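Local coordinates for protein multicopper oxidase (Pseudomonas thermotolerans, PDB 6VOW) that probably couples the one-electron oxidation of phenolic, lignin-related substrates to the reduction of dioxygen to water, as in laccases, using bound copper, at residues A[41-46]-A[83-87]; A[58-62]-A[144-150]; A[105-109]-A[137-141]. Numbering follows the deposited sequence.

Interaction 1: residues A[41-46]-A[83-87]; sequences ELIAAP and FINKL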
loop_
_atom_site.group_PDB
_atom_site.type_symbol
_atom_site.label_atom_id
_atom_site.label_comp_id
_atom_site.label_asym_id
_atom_site.label_seq_id
_atom_site.Cartn_x
_atom_site.Cartn_y
_atom_site.Cartn_z
ATOM N N GLU A 41 -3.554 8.366 -19.317
ATOM C CA GLU A 41 -2.320 7.942 -19.992
ATOM C C GLU A 41 -1.233 8.105 -18.940
ATOM O O GLU A 41 -0.969 9.261 -18.508
ATOM C CB GLU A 41 -1.993 8.856 -21.172
ATOM C CG GLU A 41 -0.784 8.365 -21.943
ATOM C CD GLU A 41 -0.274 9.276 -23.041
ATOM O OE1 GLU A 41 0.066 10.447 -22.823
ATOM O OE2 GLU A 41 -0.151 8.780 -24.141
ATOM N N LEU A 42 -0.625 6.979 -18.532
ATOM C CA LEU A 42 0.370 6.987 -17.462
ATOM C C LEU A 42 1.700 6.527 -18.029
ATOM O O LEU A 42 1.808 5.401 -18.513
ATOM C CB LEU A 42 -0.009 6.086 -16.305
ATOM C CG LEU A 42 0.874 6.273 -15.056
ATOM C CD1 LEU A 42 0.886 7.725 -14.591
ATOM C CD2 LEU A 42 0.454 5.411 -13.903
ATOM N N ILE A 43 2.723 7.380 -17.936
ATOM C CA ILE A 43 4.085 7.085 -18.461
ATOM C C ILE A 43 5.123 6.927 -17.294
ATOM O O ILE A 43 5.301 7.842 -16.499
ATOM C CB ILE A 43 4.502 8.260 -19.357
ATOM C CG1 ILE A 43 3.607 8.383 -20.590
ATOM C CG2 ILE A 43 5.911 8.134 -19.797
ATOM C CD1 ILE A 43 3.788 9.700 -21.321
ATOM N N ALA A 44 5.799 5.774 -17.239
ATOM C CA ALA A 44 6.986 5.528 -16.431
ATOM C C ALA A 44 8.250 5.991 -17.208
ATOM O O ALA A 44 8.522 5.602 -18.345
ATOM C CB ALA A 44 7.072 4.057 -16.148
ATOM N N ALA A 45 9.043 6.812 -16.584
ATOM C CA ALA A 45 10.182 7.407 -17.244
ATOM C C ALA A 45 11.131 7.946 -16.200
ATOM O O ALA A 45 10.690 8.193 -15.074
ATOM C CB ALA A 45 9.754 8.558 -18.126
ATOM N N PRO A 46 12.430 8.164 -16.598
ATOM C CA PRO A 46 13.388 8.746 -15.700
ATOM C C PRO A 46 12.955 10.101 -15.245
ATOM O O PRO A 46 12.529 10.878 -16.053
ATOM C CB PRO A 46 14.675 8.840 -16.560
ATOM C CG PRO A 46 14.525 7.819 -17.673
ATOM C CD PRO A 46 13.053 7.788 -17.910
ATOM N N PHE A 83 -0.938 2.542 -19.956
ATOM C CA PHE A 83 0.351 2.571 -19.414
ATOM C C PHE A 83 1.453 2.410 -20.490
ATOM O O PHE A 83 1.482 1.501 -21.255
ATOM C CB PHE A 83 0.551 1.563 -18.316
ATOM C CG PHE A 83 1.980 1.444 -17.952
ATOM C CD1 PHE A 83 2.669 2.558 -17.438
ATOM C CD2 PHE A 83 2.645 0.279 -18.109
ATOM C CE1 PHE A 83 4.024 2.444 -17.065
ATOM C CE2 PHE A 83 4.017 0.159 -17.753
ATOM C CZ PHE A 83 4.678 1.231 -17.238
ATOM N N ILE A 84 2.342 3.360 -20.504
ATOM C CA ILE A 84 3.390 3.408 -21.501
ATOM C C ILE A 84 4.712 3.350 -20.793
ATOM O O ILE A 84 5.008 4.228 -19.987
ATOM C CB ILE A 84 3.350 4.706 -22.304
ATOM C CG1 ILE A 84 1.959 4.871 -22.974
ATOM C CG2 ILE A 84 4.392 4.643 -23.415
ATOM C CD1 ILE A 84 1.732 6.223 -23.662
ATOM N N ASN A 85 5.522 2.360 -21.149
ATOM C CA ASN A 85 6.831 2.152 -20.509
ATOM C C ASN A 85 7.926 2.956 -21.252
ATOM O O ASN A 85 8.338 2.587 -22.347
ATOM C CB ASN A 85 7.147 0.679 -20.514
ATOM C CG ASN A 85 8.447 0.361 -19.823
ATOM O OD1 ASN A 85 9.032 1.188 -19.187
ATOM N ND2 ASN A 85 8.857 -0.833 -19.915
ATOM N N LYS A 86 8.354 4.081 -20.695
ATOM C CA LYS A 86 9.537 4.796 -21.233
ATOM C C LYS A 86 10.803 4.686 -20.358
ATOM O O LYS A 86 11.666 5.597 -20.287
ATOM C CB LYS A 86 9.187 6.226 -21.486
ATOM C CG LYS A 86 8.105 6.421 -22.542
ATOM C CD LYS A 86 8.099 7.902 -22.954
ATOM C CE LYS A 86 7.385 8.213 -24.264
ATOM N NZ LYS A 86 6.988 9.651 -24.323
ATOM N N LEU A 87 10.893 3.552 -19.679
ATOM C CA LEU A 87 12.096 3.167 -18.979
ATOM C C LEU A 87 12.915 2.359 -19.929
ATOM O O LEU A 87 12.554 2.088 -21.079
ATOM C CB LEU A 87 11.784 2.369 -17.689
ATOM C CG LEU A 87 10.974 3.117 -16.694
ATOM C CD1 LEU A 87 10.492 2.166 -15.645
ATOM C CD2 LEU A 87 11.734 4.283 -16.063
#

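Interaction 2: residues A[58-62]-A[144-150]; sequences PAWGY and QLGRGLV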
loop_
_atom_site.group_PDB
_atom_site.type_symbol
_atom_site.label_atom_id
_atom_site.label_comp_id
_atom_site.label_asym_id
_atom_site.label_seq_id
_atom_site.Cartn_x
_atom_site.Cartn_y
_atom_site.Cartn_z
ATOM N N PRO A 58 18.869 10.168 -9.553
ATOM C CA PRO A 58 18.436 9.810 -10.886
ATOM C C PRO A 58 17.204 8.916 -10.800
ATOM O O PRO A 58 17.314 7.788 -11.089
ATOM C CB PRO A 58 19.672 9.098 -11.457
ATOM C CG PRO A 58 20.267 8.399 -10.262
ATOM C CD PRO A 58 20.060 9.387 -9.138
ATOM N N ALA A 59 16.076 9.453 -10.356
ATOM C CA ALA A 59 14.904 8.618 -10.031
ATOM C C ALA A 59 14.121 8.220 -11.264
ATOM O O ALA A 59 14.376 8.740 -12.360
ATOM C CB ALA A 59 13.978 9.351 -9.025
ATOM N N TRP A 60 13.167 7.312 -11.078
ATOM C CA TRP A 60 12.251 6.774 -12.118
ATOM C C TRP A 60 10.858 7.017 -11.590
ATOM O O TRP A 60 10.563 6.725 -10.411
ATOM C CB TRP A 60 12.407 5.229 -12.267
ATOM C CG TRP A 60 13.625 4.855 -12.917
ATOM C CD1 TRP A 60 14.587 5.675 -13.356
ATOM C CD2 TRP A 60 14.048 3.535 -13.256
ATOM N NE1 TRP A 60 15.588 4.956 -13.930
ATOM C CE2 TRP A 60 15.245 3.637 -13.886
ATOM C CE3 TRP A 60 13.491 2.283 -13.098
ATOM C CZ2 TRP A 60 15.932 2.540 -14.383
ATOM C CZ3 TRP A 60 14.223 1.161 -13.586
ATOM C CH2 TRP A 60 15.396 1.306 -14.191
ATOM N N GLY A 61 10.009 7.579 -12.441
ATOM C CA GLY A 61 8.691 8.094 -11.967
ATOM C C GLY A 61 7.568 7.892 -12.955
ATOM O O GLY A 61 7.834 7.795 -14.153
ATOM N N TYR A 62 6.343 7.806 -12.410
ATOM C CA TYR A 62 5.144 7.884 -13.175
ATOM C C TYR A 62 4.675 9.337 -13.273
ATOM O O TYR A 62 4.408 9.986 -12.259
ATOM C CB TYR A 62 4.039 7.097 -12.531
ATOM C CG TYR A 62 4.294 5.663 -12.310
ATOM C CD1 TYR A 62 4.309 4.762 -13.363
ATOM C CD2 TYR A 62 4.509 5.182 -11.019
ATOM C CE1 TYR A 62 4.496 3.428 -13.133
ATOM C CE2 TYR A 62 4.688 3.813 -10.779
ATOM C CZ TYR A 62 4.675 2.991 -11.850
ATOM O OH TYR A 62 4.883 1.716 -11.680
ATOM N N GLN A 144 12.930 -0.821 -8.929
ATOM C CA GLN A 144 11.948 0.076 -9.619
ATOM C C GLN A 144 11.089 0.837 -8.605
ATOM O O GLN A 144 10.915 2.026 -8.740
ATOM C CB GLN A 144 11.126 -0.686 -10.631
ATOM C CG GLN A 144 11.868 -1.214 -11.860
ATOM C CD GLN A 144 10.989 -1.771 -12.988
ATOM O OE1 GLN A 144 11.509 -2.181 -14.007
ATOM N NE2 GLN A 144 9.709 -1.803 -12.821
ATOM N N LEU A 145 10.595 0.175 -7.574
ATOM C CA LEU A 145 9.934 0.883 -6.471
ATOM C C LEU A 145 10.912 1.772 -5.767
ATOM O O LEU A 145 10.594 2.910 -5.484
ATOM C CB LEU A 145 9.318 -0.050 -5.422
ATOM C CG LEU A 145 7.963 -0.702 -5.763
ATOM C CD1 LEU A 145 8.130 -1.959 -6.561
ATOM C CD2 LEU A 145 7.188 -1.102 -4.533
ATOM N N GLY A 146 12.104 1.242 -5.504
ATOM C CA GLY A 146 13.135 2.005 -4.860
ATOM C C GLY A 146 13.457 3.290 -5.552
ATOM O O GLY A 146 13.733 4.309 -4.899
ATOM N N ARG A 147 13.475 3.258 -6.881
ATOM C CA ARG A 147 13.811 4.472 -7.602
ATOM C C ARG A 147 12.690 5.459 -7.777
ATOM O O ARG A 147 12.892 6.487 -8.381
ATOM C CB ARG A 147 14.342 4.123 -8.992
ATOM C CG ARG A 147 15.839 4.001 -9.014
ATOM C CD ARG A 147 16.443 4.383 -10.362
ATOM N NE ARG A 147 17.635 3.567 -10.485
ATOM C CZ ARG A 147 17.594 2.257 -10.691
ATOM N NH1 ARG A 147 16.426 1.610 -10.845
ATOM N NH2 ARG A 147 18.702 1.598 -10.676
ATOM N N GLY A 148 11.501 5.162 -7.308
ATOM C CA GLY A 148 10.462 6.147 -7.425
ATOM C C GLY A 148 9.183 5.643 -8.006
ATOM O O GLY A 148 8.262 6.390 -8.005
ATOM N N LEU A 149 9.122 4.420 -8.510
ATOM C CA LEU A 149 7.922 3.956 -9.216
ATOM C C LEU A 149 6.911 3.483 -8.250
ATOM O O LEU A 149 6.728 2.292 -8.105
ATOM C CB LEU A 149 8.233 2.881 -10.286
ATOM C CG LEU A 149 9.029 3.493 -11.434
ATOM C CD1 LEU A 149 9.795 2.389 -12.130
ATOM C CD2 LEU A 149 8.274 4.360 -12.435
ATOM N N VAL A 150 6.210 4.472 -7.651
ATOM C CA VAL A 150 5.129 4.270 -6.741
ATOM C C VAL A 150 4.188 5.449 -6.814
ATOM O O VAL A 150 4.642 6.623 -6.970
ATOM C CB VAL A 150 5.555 4.131 -5.293
ATOM C CG1 VAL A 150 6.411 2.948 -5.069
ATOM C CG2 VAL A 150 6.180 5.351 -4.762
HETATM O O HOH W 1 6.740 7.974 -9.427
#

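Interaction 3: residues A[105-109]-A[137-141]; sequences DGVPY and PHESS. With C2O (Cu-O-Cu linkage), chain B.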
loop_
_atom_site.group_PDB
_atom_site.type_symbol
_atom_site.label_atom_id
_atom_site.label_comp_id
_atom_site.label_asym_id
_atom_site.label_seq_id
_atom_site.Cartn_x
_atom_site.Cartn_y
_atom_site.Cartn_z
ATOM N N ASP A 105 -3.738 -7.891 -13.144
ATOM C CA ASP A 105 -3.056 -7.772 -11.832
ATOM C C ASP A 105 -1.629 -7.253 -11.979
ATOM O O ASP A 105 -1.064 -6.816 -11.015
ATOM C CB ASP A 105 -3.102 -9.061 -11.060
ATOM C CG ASP A 105 -2.744 -8.900 -9.550
ATOM O OD1 ASP A 105 -3.080 -7.886 -8.891
ATOM O OD2 ASP A 105 -2.142 -9.849 -8.992
ATOM N N GLY A 106 -1.074 -7.219 -13.183
ATOM C CA GLY A 106 0.225 -6.615 -13.370
ATOM C C GLY A 106 1.378 -7.471 -12.873
ATOM O O GLY A 106 2.494 -7.009 -12.718
ATOM N N VAL A 107 1.127 -8.737 -12.665
ATOM C CA VAL A 107 2.194 -9.617 -12.291
ATOM C C VAL A 107 2.843 -10.304 -13.523
ATOM O O VAL A 107 2.159 -10.978 -14.308
ATOM C CB VAL A 107 1.660 -10.671 -11.320
ATOM C CG1 VAL A 107 2.731 -11.727 -11.130
ATOM C CG2 VAL A 107 1.280 -10.001 -10.007
ATOM N N PRO A 108 4.162 -10.153 -13.708
ATOM C CA PRO A 108 4.705 -10.675 -14.937
ATOM C C PRO A 108 4.554 -12.149 -14.931
ATOM O O PRO A 108 4.829 -12.772 -13.900
ATOM C CB PRO A 108 6.184 -10.246 -14.892
ATOM C CG PRO A 108 6.185 -8.996 -14.041
ATOM C CD PRO A 108 5.141 -9.300 -13.000
ATOM N N TYR A 109 4.052 -12.667 -16.049
ATOM C CA TYR A 109 3.918 -14.095 -16.375
ATOM C C TYR A 109 2.769 -14.812 -15.686
ATOM O O TYR A 109 2.562 -16.016 -15.885
ATOM C CB TYR A 109 5.260 -14.825 -16.229
ATOM C CG TYR A 109 6.361 -14.156 -17.043
ATOM C CD1 TYR A 109 6.452 -14.337 -18.436
ATOM C CD2 TYR A 109 7.328 -13.365 -16.404
ATOM C CE1 TYR A 109 7.472 -13.721 -19.173
ATOM C CE2 TYR A 109 8.333 -12.756 -17.109
ATOM C CZ TYR A 109 8.396 -12.938 -18.479
ATOM O OH TYR A 109 9.394 -12.335 -19.110
ATOM N N PRO A 137 5.226 -1.212 -9.675
ATOM C CA PRO A 137 5.576 -2.357 -10.513
ATOM C C PRO A 137 5.573 -3.568 -9.748
ATOM O O PRO A 137 5.587 -3.519 -8.520
ATOM C CB PRO A 137 7.010 -2.052 -10.973
ATOM C CG PRO A 137 7.061 -0.579 -10.920
ATOM C CD PRO A 137 6.265 -0.183 -9.740
ATOM N N HIS A 138 5.535 -4.667 -10.480
ATOM C CA HIS A 138 5.756 -5.965 -9.901
ATOM C C HIS A 138 6.858 -6.734 -10.639
ATOM O O HIS A 138 6.793 -7.925 -10.767
ATOM C CB HIS A 138 4.475 -6.723 -9.924
ATOM C CG HIS A 138 4.237 -7.424 -8.667
ATOM N ND1 HIS A 138 4.884 -8.597 -8.369
ATOM C CD2 HIS A 138 3.549 -7.061 -7.570
ATOM C CE1 HIS A 138 4.540 -8.981 -7.157
ATOM N NE2 HIS A 138 3.718 -8.079 -6.670
ATOM N N GLU A 139 7.858 -5.992 -11.091
ATOM C CA GLU A 139 8.943 -6.474 -11.896
ATOM C C GLU A 139 10.110 -5.666 -11.411
ATOM O O GLU A 139 9.969 -4.460 -11.308
ATOM C CB GLU A 139 8.708 -6.202 -13.398
ATOM C CG GLU A 139 9.874 -6.620 -14.324
ATOM C CD GLU A 139 9.701 -7.938 -15.107
ATOM O OE1 GLU A 139 10.235 -8.048 -16.247
ATOM O OE2 GLU A 139 9.074 -8.879 -14.592
ATOM N N SER A 140 11.251 -6.294 -11.121
ATOM C CA SER A 140 12.449 -5.559 -10.661
ATOM C C SER A 140 12.073 -4.633 -9.509
ATOM O O SER A 140 12.410 -3.473 -9.492
ATOM C CB SER A 140 13.066 -4.718 -11.822
ATOM O OG SER A 140 13.281 -5.482 -13.002
ATOM N N SER A 141 11.379 -5.184 -8.544
ATOM C CA SER A 141 10.556 -4.426 -7.671
ATOM C C SER A 141 11.366 -3.541 -6.769
ATOM O O SER A 141 11.161 -2.338 -6.756
ATOM C CB SER A 141 9.605 -5.356 -6.894
ATOM O OG SER A 141 8.799 -6.199 -7.756
HETATM CU CU2 C2O B . 1.792 -3.607 -3.456
HETATM CU CU3 C2O B . 2.483 -7.934 -4.851
HETATM O O1 C2O B . 2.123 -5.825 -4.003
#

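Interaction 1: residues A[41-46]-A[83-87]
The two segments run side by side in the same direction, their axes 4.8 Å apart at closest approach and 21° from parallel. L42 pairs with F83, I43 with I84 and A44 with N85. The ladder alternates as parallel strands require: I84 N donates to L42 O (2.9 Å), A44 N to I84 O (3.3 Å), and K86 N to A44 O (2.8 Å). L42 O and I84 O also receive CA-H...O contacts, from F83 CA (3.3 Å to L42 O) and I43 CA (3.4 Å to I84 O). After N85 the chain leaves the sheet through an Asx turn, in which N85 OD1 accepts from L87 N (3.0 Å); N85 ND2 bonds to the carbonyls of V115 and E89, so this buried amide ties the turn to neighbouring loops.

These are the two central strands, 37-49 and 78-85, of a mixed four-stranded sheet in the cupredoxin-like N-terminal domain. L42, A44 and F83 face inward, where Y62 meets all three. The small A44 leaves room for larger neighbours, its CB lying 3.6 Å from F83 CE1, at the ring edge, and 3.9 Å from L87 CD1. On the other face I43 and I84 are partly exposed; their beta-branched side chains suit an extended backbone and meet at 4.1 Å (I43 CG1 to I84 CB). Nearby, the aliphatic part of K86 lies along I43, with CD 3.8 Å from I43 CG2.

Interaction 2: residues A[58-62]-A[144-150]
A strand here packs against the C-terminal end of a short helix and the turn that follows it, inside the N-terminal cupredoxin-like domain. Strand 57-62 is the outermost strand of its sheet on this side, and the segment 144-150 leads from helix 141-146 toward strand 151-156 of the other sheet. One direct backbone hydrogen bond joins them: W60 N donates to R147 O at 2.8 Å, nearly straight. The helix ends in a Schellman motif, with G148 N bonded to L145 O (3.0 Å) and L149 N to Q144 O (3.0 Å). At the G148 phi of 130° a CB would jam against the carbonyl of R147 and also collide with W60 O, so glycine is called for. Farther along, a water bridges the segments, accepting from Y62 N (3.0 Å) and donating to G148 O (2.6 Å).

The side chains pack on two aromatic rings, W60 and Y62. R147 lies over one face of the W60 indole: its CZ stands 4.2 Å from the centroid of the six-membered ring, a cation-pi contact, while its CD makes a CH-pi contact 3.6 Å from the centroid of the five-membered ring. L149 fills the space between them, with CD1 3.8 Å from W60 CE3, at the indole edge, and CD2 3.8 Å from the Y62 ring centroid, over its face. R147 NH1 also bonds to S143 OG, which orients the guanidinium. At the partly exposed end the flat indole thus takes the guanidinium and its aliphatic stem, whereas the buried end relies on leucine against tyrosine, its backbones linked through water.

Interaction 3: residues A[105-109]-A[137-141]
H138 is a ligand of the Cu-O-Cu linkage, the paired copper site of the trinuclear cluster where multicopper oxidases are known to reduce dioxygen. H138 NE2 binds CU3 at 2.2 Å, and H393 and H438 complete the protein ligands of that copper. The loop 105-109 packs around the base and one face of this imidazole. V107 CG2 sits over the ring, 4.2 Å from its centroid in a CH-pi contact, and G106 O lies 3.4 Å from H138 CB. The positive phi of G106 suits glycine. P108 CD lies 3.1 Å from the backbone H138 O, and P108 CG 2.9 Å from the carboxylate oxygen E139 OE2. No hydrogen bond joins the segments directly; T92 OG1 bonds to both G106 O and H138 N, while D105 reaches the copper ligands H94, through its carbonyl, and H393, through its carboxylate. V107 thus offers one ring face a methyl group, which cannot compete with the copper for NE2.

How the interactions relate
All three contacts belong to the N-terminal cupredoxin-like domain, and they become less regular toward the copper site. Interaction 1 is a backbone-bonded strand pair with one partly exposed face; interaction 2 sets a strand against a helix end and its turn, and interaction 3 joins two loops, both being more buried. Interactions 1 and 2 share a sheet: strands 37-49 and 57-62 are neighbours, A45 O and G61 N probably hydrogen-bond at 2.8 Å, and L87 packs on both W60 and L149. P137, just before the copper ligand H138, connects interactions 2 and 3, its CD 3.0 Å from both L149 O and Y62 OH. Only interaction 3 includes a metal ligand; interactions 1 and 3 do not touch.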